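Esterase TesA (Pseudomonas aeruginosa, PDB 4JGG) hydrolyses carboxylic esters, with highest activity on Tween detergents and short-chain p-nitrophenyl esters, and shows low thioesterase activity toward palmitoyl-coenzyme A. Local coordinates at residues S145-Y148 with G149-A153; A105-Q108 with Q109-S113. All coordinates share one frame; numbering follows the deposited sequence.

Interaction 1: residues S145-Y148 with G149-A153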
loop_
_atom_site.group_PDB
_atom_site.type_symbol
_atom_site.label_atom_id
_atom_site.label_comp_id
_atom_site.label_asym_id
_atom_site.label_seq_id
_atom_site.Cartn_x
_atom_site.Cartn_y
_atom_site.Cartn_z
ATOM N N SER A 145 10.555 -6.333 -5.616
ATOM C CA SER A 145 10.159 -6.722 -4.270
ATOM C C SER A 145 11.188 -6.304 -3.220
ATOM O O SER A 145 10.830 -5.889 -2.118
ATOM C CB SER A 145 9.922 -8.231 -4.218
ATOM O OG SER A 145 9.316 -8.609 -3.003
ATOM N N ARG A 146 12.470 -6.415 -3.560
ATOM C CA ARG A 146 13.526 -6.119 -2.599
ATOM C C ARG A 146 13.610 -4.644 -2.278
ATOM O O ARG A 146 14.137 -4.257 -1.237
ATOM C CB ARG A 146 14.878 -6.600 -3.111
ATOM C CG ARG A 146 15.063 -8.095 -3.017
ATOM C CD ARG A 146 16.456 -8.475 -3.455
ATOM N NE ARG A 146 16.857 -7.776 -4.671
ATOM C CZ ARG A 146 16.932 -8.342 -5.870
ATOM N NH1 ARG A 146 16.635 -9.627 -6.020
ATOM N NH2 ARG A 146 17.318 -7.622 -6.918
ATOM N N VAL A 147 13.100 -3.822 -3.187
ATOM C CA VAL A 147 13.108 -2.377 -3.002
ATOM C C VAL A 147 12.320 -1.961 -1.757
ATOM O O VAL A 147 12.738 -1.080 -1.015
ATOM C CB VAL A 147 12.530 -1.657 -4.241
ATOM C CG1 VAL A 147 12.183 -0.202 -3.907
ATOM C CG2 VAL A 147 13.514 -1.725 -5.399
ATOM N N TYR A 148 11.179 -2.590 -1.527
ATOM C CA TYR A 148 10.373 -2.244 -0.360
ATOM C C TYR A 148 11.158 -2.388 0.931
ATOM O O TYR A 148 11.164 -1.480 1.763
ATOM C CB TYR A 148 9.084 -3.065 -0.332
ATOM C CG TYR A 148 8.218 -2.749 -1.525
ATOM C CD1 TYR A 148 7.385 -1.626 -1.527
ATOM C CD2 TYR A 148 8.270 -3.535 -2.667
ATOM C CE1 TYR A 148 6.603 -1.321 -2.635
ATOM C CE2 TYR A 148 7.490 -3.248 -3.768
ATOM C CZ TYR A 148 6.667 -2.133 -3.753
ATOM O OH TYR A 148 5.906 -1.859 -4.857
ATOM N N GLY A 149 11.826 -3.524 1.092
ATOM C CA GLY A 149 12.654 -3.763 2.267
ATOM C C GLY A 149 13.808 -2.780 2.368
ATOM O O GLY A 149 14.201 -2.368 3.460
ATOM N N ALA A 150 14.342 -2.389 1.219
ATOM C CA ALA A 150 15.435 -1.427 1.166
ATOM C C ALA A 150 14.978 -0.067 1.691
ATOM O O ALA A 150 15.643 0.543 2.530
ATOM C CB ALA A 150 15.950 -1.290 -0.266
ATOM N N VAL A 151 13.839 0.405 1.189
ATOM C CA VAL A 151 13.276 1.682 1.633
ATOM C C VAL A 151 12.945 1.686 3.123
ATOM O O VAL A 151 13.258 2.643 3.833
ATOM C CB VAL A 151 12.028 2.070 0.823
ATOM C CG1 VAL A 151 11.499 3.426 1.299
ATOM C CG2 VAL A 151 12.368 2.121 -0.661
ATOM N N ALA A 152 12.321 0.610 3.598
ATOM C CA ALA A 152 12.008 0.485 5.011
ATOM C C ALA A 152 13.279 0.553 5.853
ATOM O O ALA A 152 13.297 1.181 6.913
ATOM C CB ALA A 152 11.239 -0.800 5.279
ATOM N N ALA A 153 14.340 -0.085 5.372
ATOM C CA ALA A 153 15.629 -0.051 6.048
ATOM C C ALA A 153 16.153 1.371 6.115
ATOM O O ALA A 153 16.509 1.870 7.184
ATOM C CB ALA A 153 16.632 -0.939 5.317
#

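Interaction 2: residues A105-Q108 with Q109-S113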
loop_
_atom_site.group_PDB
_atom_site.type_symbol
_atom_site.label_atom_id
_atom_site.label_comp_id
_atom_site.label_asym_id
_atom_site.label_seq_id
_atom_site.Cartn_x
_atom_site.Cartn_y
_atom_site.Cartn_z
ATOM N N ALA A 105 15.339 1.218 -9.443
ATOM C CA ALA A 105 16.088 2.202 -8.662
ATOM C C ALA A 105 15.267 3.468 -8.425
ATOM O O ALA A 105 15.304 4.043 -7.332
ATOM C CB ALA A 105 17.407 2.530 -9.335
ATOM N N GLN A 106 14.525 3.897 -9.448
ATOM C CA GLN A 106 13.666 5.073 -9.318
ATOM C C GLN A 106 12.511 4.816 -8.347
ATOM O O GLN A 106 12.021 5.744 -7.696
ATOM C CB GLN A 106 13.149 5.550 -10.688
ATOM C CG GLN A 106 12.413 4.488 -11.523
ATOM C CD GLN A 106 10.897 4.484 -11.296
ATOM O OE1 GLN A 106 10.280 5.539 -11.097
ATOM N NE2 GLN A 106 10.296 3.299 -11.333
ATOM N N LEU A 107 12.083 3.562 -8.250
ATOM C CA LEU A 107 11.065 3.173 -7.274
ATOM C C LEU A 107 11.608 3.399 -5.879
ATOM O O LEU A 107 10.943 3.987 -5.018
ATOM C CB LEU A 107 10.686 1.697 -7.432
ATOM C CG LEU A 107 9.710 1.155 -6.383
ATOM C CD1 LEU A 107 8.391 1.935 -6.375
ATOM C CD2 LEU A 107 9.449 -0.338 -6.570
ATOM N N GLN A 108 12.831 2.929 -5.659
ATOM C CA GLN A 108 13.471 3.041 -4.356
ATOM C C GLN A 108 13.629 4.511 -3.978
ATOM O O GLN A 108 13.405 4.898 -2.836
ATOM C CB GLN A 108 14.830 2.331 -4.374
ATOM C CG GLN A 108 15.305 1.875 -2.998
ATOM C CD GLN A 108 15.780 3.026 -2.134
ATOM O OE1 GLN A 108 16.013 4.130 -2.625
ATOM N NE2 GLN A 108 15.928 2.773 -0.833
ATOM N N GLN A 109 14.002 5.335 -4.948
ATOM C CA GLN A 109 14.183 6.764 -4.703
ATOM C C GLN A 109 12.867 7.469 -4.337
ATOM O O GLN A 109 12.771 8.190 -3.331
ATOM C CB GLN A 109 14.796 7.411 -5.950
ATOM C CG GLN A 109 15.095 8.899 -5.818
ATOM C CD GLN A 109 15.490 9.521 -7.148
ATOM O OE1 GLN A 109 14.776 9.388 -8.146
ATOM N NE2 GLN A 109 16.636 10.193 -7.171
ATOM N N ASN A 110 11.857 7.269 -5.173
ATOM C CA ASN A 110 10.549 7.861 -4.954
ATOM C C ASN A 110 9.890 7.441 -3.636
ATOM O O ASN A 110 9.392 8.284 -2.894
ATOM C CB ASN A 110 9.629 7.542 -6.128
ATOM C CG ASN A 110 10.075 8.212 -7.408
ATOM O OD1 ASN A 110 10.740 9.251 -7.374
ATOM N ND2 ASN A 110 9.703 7.627 -8.550
ATOM N N LEU A 111 9.893 6.144 -3.342
ATOM C CA LEU A 111 9.276 5.651 -2.110
ATOM C C LEU A 111 10.032 6.160 -0.885
ATOM O O LEU A 111 9.429 6.588 0.084
ATOM C CB LEU A 111 9.230 4.117 -2.084
ATOM C CG LEU A 111 8.252 3.338 -2.969
ATOM C CD1 LEU A 111 8.509 1.850 -2.770
ATOM C CD2 LEU A 111 6.788 3.664 -2.644
ATOM N N ALA A 112 11.357 6.106 -0.945
ATOM C CA ALA A 112 12.205 6.631 0.114
ATOM C C ALA A 112 11.871 8.086 0.424
ATOM O O ALA A 112 11.676 8.437 1.585
ATOM C CB ALA A 112 13.679 6.490 -0.278
ATOM N N SER A 113 11.811 8.914 -0.623
ATOM C CA SER A 113 11.476 10.330 -0.510
ATOM C C SER A 113 10.066 10.552 0.051
ATOM O O SER A 113 9.859 11.446 0.873
ATOM C CB SER A 113 11.626 11.020 -1.867
ATOM O OG SER A 113 11.327 12.400 -1.766
HETATM O O HOH W 1 11.246 8.445 -11.108
#

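Interaction 1: residues S145-Y148 with G149-A153
Val-147 and Val-151 touch through one methyl each, one turn apart on helix 138-155, the crossover helix of the beta-alpha-beta unit that runs from strand 124-128 to strand 158-160 in the alpha/beta/alpha fold of SGNH hydrolases. Three successive i to i+4 backbone bonds join the two segments. Ala-150 N donates to Arg-146 O over 3.1 Å, the most bent of the three, with an N-H...O angle of 149°. Val-151 N reaches Val-147 O at 2.9 Å and is nearly straight, at 169°. Ala-152 N closes on Tyr-148 O at 3.0 Å, and Ala-153 N continues the pattern to Gly-149 O within the second segment. The hydroxyls of Ser-145 and Tyr-148 find their partners outside this helix: Ser-145 OG is hydrogen-bonded to Gln-131 NE2, and Tyr-148 OH to the backbone O of Leu-93, which ties the tip of a buried ring to the loop after the central strand 88-92. CG of Tyr-148 lies anti to its own carbonyl carbon (chi1 -63°), and this turns the ring back along the helix, where Ser-145 O sits in the ring plane at its edge. The ring also rests on Leu-111 of helix 104-121 and on Leu-159 of strand 158-160, and the side chain of Tyr-148 is about 11 Å from that of Ser-30, the probable nucleophile. Between the valines the two branches meet obliquely, Val-147 CG1 lying 4.0 Å from Val-151 CG2, while the same CG2 packs 3.2 Å from Val-147 O, the oxygen already bonded to Val-151 N.

Interaction 2: residues A105-Q108 with Q109-S113
CD1 of Leu-107 meets CD1 of Leu-111 at 3.6 Å, the apolar side of this contact on helix 104-121. The side chain of Leu-107 leaves the helix almost straight outward, and its second torsion parts the methyls so that CD1 is the one turned to Leu-111. On another side of the helix Gln-106 and Asn-110 bring their amides together with planes 79° apart. They make no direct hydrogen bond; a water bridges them, donating to Gln-106 OE1 and accepting from Asn-110 ND2, each at 3.1 Å. Beneath the side chains run four i to i+4 backbone bonds, from Gln-109 N to Ala-105 O through to Ala-112 N to Gln-108 O; the straightest, Asn-110 N to Gln-106 O, has an N-H...O angle of 170°. Next come the partners that position the amides. Gln-106 NE2 turns back to Ala-103 O and Asp-97 OD2, with chi1 at 55° and a bend at chi2 folding its chain toward the start of the helix. Asn-110 ND2 is also hydrogen-bonded to Ser-70 OG, on helix 70-84, and Gln-108 NE2 to Gln-154 OE1, on helix 138-155. Leu-107 reaches the latter helix too, packing on Val-147. Apolar contacts and hydrogen bonds of side-chain amides thus join three neighbouring helices, an arrangement that belongs to the outer helical layer of the alpha/beta/alpha sandwich of the SGNH-hydrolase fold.

Interactions 1 and 2 lie on helices 138-155 and 104-121, which pack together on the same side of the chain's centre. Val-147, Tyr-148 and Val-151 in the first, and Leu-107, Asn-110, Leu-111 and Ala-112 in the second, are buried, while Arg-146, Ala-105 and Gln-109 are exposed. The apolar faces share one interface: CG1 of Val-147 meets CA of Gln-108 and CG1 of Val-151 meets CA of Ala-112, each at 3.5 Å, and CG2 of Val-151 lies 3.6 Å from NE2 of Gln-108. Interaction 1 also reaches strand 158-160, and its contact across the segments is backbone bonding and aliphatic packing. Interaction 2 borders helix 70-84, lies away from the annotated sites, and adds a water-bridged pair of side-chain amides.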